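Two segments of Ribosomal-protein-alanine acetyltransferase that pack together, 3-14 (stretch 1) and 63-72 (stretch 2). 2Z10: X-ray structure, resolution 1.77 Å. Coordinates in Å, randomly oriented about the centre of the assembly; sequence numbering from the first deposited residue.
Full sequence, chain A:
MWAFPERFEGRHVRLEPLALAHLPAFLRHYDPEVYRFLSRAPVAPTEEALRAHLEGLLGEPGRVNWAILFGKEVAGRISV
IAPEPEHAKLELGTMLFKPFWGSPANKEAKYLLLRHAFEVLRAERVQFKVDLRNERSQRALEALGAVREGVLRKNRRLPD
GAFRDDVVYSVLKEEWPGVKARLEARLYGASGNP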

# COMPACT_ATOMS: atom_id res chain seq x y z
N ALA A 3 -2.87 -17.83 11.09
CA ALA A 3 -1.78 -18.60 11.65
C ALA A 3 -1.06 -19.28 10.50
O ALA A 3 -1.70 -19.85 9.61
CB ALA A 3 -2.28 -19.66 12.61
N PHE A 4 0.27 -19.23 10.53
CA PHE A 4 1.08 -19.90 9.52
C PHE A 4 1.93 -20.99 10.21
O PHE A 4 2.13 -20.97 11.43
CB PHE A 4 2.07 -18.90 8.90
CG PHE A 4 1.44 -17.88 8.03
CD1 PHE A 4 1.36 -18.09 6.66
CD2 PHE A 4 0.93 -16.70 8.57
CE1 PHE A 4 0.77 -17.10 5.83
CE2 PHE A 4 0.34 -15.73 7.76
CZ PHE A 4 0.27 -15.94 6.38
N PRO A 5 2.40 -21.98 9.44
CA PRO A 5 3.24 -23.02 10.03
C PRO A 5 4.61 -22.41 10.38
O PRO A 5 5.08 -21.46 9.70
CB PRO A 5 3.43 -24.02 8.90
CG PRO A 5 2.35 -23.69 7.89
CD PRO A 5 2.17 -22.21 8.01
N GLU A 6 5.24 -22.92 11.42
CA GLU A 6 6.60 -22.46 11.74
C GLU A 6 7.50 -23.10 10.71
O GLU A 6 8.47 -22.50 10.23
CB GLU A 6 7.05 -22.95 13.12
CG GLU A 6 6.36 -22.23 14.26
CD GLU A 6 6.86 -22.69 15.61
OE1 GLU A 6 7.12 -23.91 15.77
OE2 GLU A 6 6.96 -21.82 16.50
N ARG A 7 7.20 -24.33 10.33
CA ARG A 7 8.05 -25.01 9.37
C ARG A 7 7.33 -25.58 8.15
O ARG A 7 6.17 -25.98 8.24
CB ARG A 7 8.80 -26.14 10.09
CG ARG A 7 9.78 -25.59 11.13
CD ARG A 7 10.50 -26.69 11.98
NE ARG A 7 11.45 -26.00 12.86
CZ ARG A 7 11.09 -25.27 13.90
NH1 ARG A 7 9.81 -25.14 14.23
NH2 ARG A 7 12.00 -24.58 14.59
N PHE A 8 8.01 -25.59 7.01
CA PHE A 8 7.49 -26.19 5.80
C PHE A 8 8.56 -27.16 5.29
O PHE A 8 9.75 -26.90 5.42
CB PHE A 8 7.25 -25.15 4.68
CG PHE A 8 6.14 -24.19 4.95
CD1 PHE A 8 4.91 -24.36 4.31
CD2 PHE A 8 6.35 -23.06 5.74
CE1 PHE A 8 3.91 -23.39 4.46
CE2 PHE A 8 5.34 -22.08 5.89
CZ PHE A 8 4.12 -22.26 5.23
N GLU A 9 8.13 -28.26 4.69
CA GLU A 9 9.06 -29.21 4.12
C GLU A 9 8.74 -29.35 2.63
O GLU A 9 7.60 -29.68 2.27
CB GLU A 9 8.90 -30.56 4.83
CG GLU A 9 10.00 -31.55 4.54
CD GLU A 9 11.20 -31.37 5.44
OE1 GLU A 9 11.01 -30.98 6.62
OE2 GLU A 9 12.34 -31.62 4.99
N GLY A 10 9.70 -29.05 1.77
CA GLY A 10 9.51 -29.18 0.34
C GLY A 10 10.43 -30.27 -0.18
O GLY A 10 11.08 -30.96 0.62
N ARG A 11 10.50 -30.46 -1.49
CA ARG A 11 11.39 -31.49 -2.02
C ARG A 11 12.83 -30.97 -2.09
O ARG A 11 13.80 -31.72 -1.92
CB ARG A 11 10.93 -31.91 -3.41
CG ARG A 11 11.86 -32.90 -4.13
CD ARG A 11 11.14 -33.52 -5.34
NE ARG A 11 9.89 -34.17 -4.94
CZ ARG A 11 9.01 -34.69 -5.80
NH1 ARG A 11 9.26 -34.62 -7.11
NH2 ARG A 11 7.89 -35.25 -5.36
N HIS A 12 12.98 -29.66 -2.31
CA HIS A 12 14.30 -29.07 -2.44
C HIS A 12 14.70 -28.24 -1.22
O HIS A 12 15.89 -28.16 -0.89
CB HIS A 12 14.31 -28.16 -3.65
CG HIS A 12 13.80 -28.81 -4.91
ND1 HIS A 12 14.60 -29.60 -5.70
CD2 HIS A 12 12.61 -28.72 -5.54
CE1 HIS A 12 13.92 -29.97 -6.77
NE2 HIS A 12 12.71 -29.44 -6.70
N VAL A 13 13.73 -27.60 -0.58
CA VAL A 13 14.06 -26.77 0.58
C VAL A 13 13.17 -27.05 1.76
O VAL A 13 12.15 -27.74 1.64
CB VAL A 13 13.87 -25.25 0.25
CG1 VAL A 13 14.69 -24.83 -0.96
CG2 VAL A 13 12.39 -24.95 -0.00
N ARG A 14 13.57 -26.55 2.92
CA ARG A 14 12.70 -26.60 4.07
C ARG A 14 12.72 -25.17 4.62
O ARG A 14 13.70 -24.43 4.43
CB ARG A 14 13.17 -27.63 5.10
CG ARG A 14 14.51 -27.38 5.64
CD ARG A 14 14.93 -28.56 6.51
NE ARG A 14 16.35 -28.50 6.84
CZ ARG A 14 17.33 -28.54 5.93
NH1 ARG A 14 17.05 -28.64 4.63
NH2 ARG A 14 18.60 -28.48 6.32
N ARG A 63 4.99 -8.69 10.18
CA ARG A 63 5.80 -9.51 9.24
C ARG A 63 6.15 -10.90 9.80
O ARG A 63 6.49 -11.05 10.97
CB ARG A 63 7.08 -8.74 8.91
CG ARG A 63 7.87 -9.35 7.75
CD ARG A 63 8.98 -8.38 7.36
NE ARG A 63 9.78 -8.96 6.28
CZ ARG A 63 10.21 -8.28 5.23
NH1 ARG A 63 9.94 -6.99 5.12
NH2 ARG A 63 10.88 -8.92 4.27
N VAL A 64 6.01 -11.94 8.98
CA VAL A 64 6.34 -13.29 9.39
C VAL A 64 7.46 -13.71 8.44
O VAL A 64 7.29 -13.65 7.22
CB VAL A 64 5.15 -14.25 9.25
CG1 VAL A 64 5.50 -15.58 9.88
CG2 VAL A 64 3.89 -13.62 9.95
N ASN A 65 8.59 -14.14 9.00
CA ASN A 65 9.76 -14.48 8.17
C ASN A 65 10.25 -15.90 8.35
O ASN A 65 10.23 -16.45 9.47
CB ASN A 65 10.96 -13.54 8.52
CG ASN A 65 10.66 -12.09 8.32
OD1 ASN A 65 10.65 -11.59 7.20
ND2 ASN A 65 10.43 -11.35 9.45
N TRP A 66 10.68 -16.52 7.26
CA TRP A 66 11.26 -17.85 7.37
C TRP A 66 12.61 -17.88 6.69
O TRP A 66 12.83 -17.23 5.65
CB TRP A 66 10.42 -18.92 6.63
CG TRP A 66 9.10 -19.20 7.23
CD1 TRP A 66 8.78 -20.24 8.07
CD2 TRP A 66 7.90 -18.44 7.04
NE1 TRP A 66 7.44 -20.17 8.40
CE2 TRP A 66 6.88 -19.09 7.79
CE3 TRP A 66 7.59 -17.28 6.33
CZ2 TRP A 66 5.55 -18.60 7.82
CZ3 TRP A 66 6.29 -16.80 6.36
CH2 TRP A 66 5.28 -17.46 7.10
N ALA A 67 13.51 -18.64 7.27
CA ALA A 67 14.78 -18.91 6.59
C ALA A 67 14.49 -20.06 5.63
O ALA A 67 13.73 -20.96 5.96
CB ALA A 67 15.85 -19.37 7.59
N ILE A 68 15.09 -20.03 4.45
CA ILE A 68 14.94 -21.07 3.42
C ILE A 68 16.23 -21.88 3.54
O ILE A 68 17.33 -21.33 3.39
CB ILE A 68 14.91 -20.44 2.02
CG1 ILE A 68 13.67 -19.52 1.89
CG2 ILE A 68 14.87 -21.57 0.95
CD1 ILE A 68 13.76 -18.56 0.68
N LEU A 69 16.07 -23.18 3.80
CA LEU A 69 17.22 -24.08 3.95
C LEU A 69 17.28 -24.92 2.70
O LEU A 69 16.29 -25.58 2.32
CB LEU A 69 17.05 -24.97 5.18
CG LEU A 69 16.66 -24.27 6.48
CD1 LEU A 69 16.69 -25.29 7.64
CD2 LEU A 69 17.57 -23.14 6.75
N PHE A 70 18.44 -24.91 2.07
CA PHE A 70 18.65 -25.63 0.84
C PHE A 70 19.85 -26.50 1.15
O PHE A 70 20.97 -26.00 1.21
CB PHE A 70 18.99 -24.63 -0.28
CG PHE A 70 19.14 -25.26 -1.63
CD1 PHE A 70 18.07 -25.92 -2.23
CD2 PHE A 70 20.35 -25.17 -2.31
CE1 PHE A 70 18.20 -26.51 -3.49
CE2 PHE A 70 20.49 -25.75 -3.57
CZ PHE A 70 19.41 -26.42 -4.16
N GLY A 71 19.61 -27.78 1.40
CA GLY A 71 20.71 -28.65 1.75
C GLY A 71 21.22 -28.26 3.13
O GLY A 71 20.42 -28.09 4.05
N LYS A 72 22.53 -28.09 3.28
CA LYS A 72 23.11 -27.73 4.57
C LYS A 72 23.33 -26.22 4.71
O LYS A 72 24.05 -25.74 5.61
CB LYS A 72 24.44 -28.47 4.75
CG LYS A 72 25.04 -28.34 6.14
CD LYS A 72 26.31 -29.16 6.28
CE LYS A 72 26.69 -29.30 7.75
NZ LYS A 72 25.59 -29.99 8.51

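What holds the indole of W66 in place? The CA-to-CB bond of W66 points toward stretch 1, and chi1 of -69° (m) with chi2 of -98° sets the ring so that the loop backbone lies along its edge. W66 NE1 donates a hydrogen bond to P5 O at 3.0 Å, with an angle of 146° at the hydrogen, so a buried polar group on an otherwise apolar side chain is satisfied by main chain.

How do the two phenylalanines fit around that indole? F4 and F8 adopt nearly the same conformation, both m at chi1 with chi2 near -100°, and the CA-to-CB bonds of both point toward stretch 2, yet they meet W66 differently. F4 offers its ring face to the edge of the indole in an offset edge-to-face pair, with planes at 69°, while F4 CB packs 3.7 Å from W66 CZ2. F8 turns its own edge to the indole face, planes at 74°, and F8 CE2 lies 3.9 Å from W66 CE2.

Where do the backbones pair as strands? R14 and L69 form an antiparallel hydrogen-bonded pair: R14 N donates to L69 O at 2.9 Å, and L69 N to R14 O at 2.8 Å. Beside them V13, m at chi1, places V13 CG1 3.8 Å from both I68 CG2 and F70 CD1. The F70 ring, with chi1 t, receives that methyl at its edge.

Why does the R14 side chain extend as it does? After chi1 p, its chi2 and chi3 are t, and chi4 of -62° orients the guanidinium so that R14 NH2 donates to G71 O at 2.9 Å; R14 NH1 adds a weak bond to G71 O at 3.5 Å. The carbonyl lies near the guanidinium plane, where the N-H groups point, whereas L69 CD1 sits over one face, 3.3 Å from R14 NE. The same side chain thus combines polar and apolar contacts.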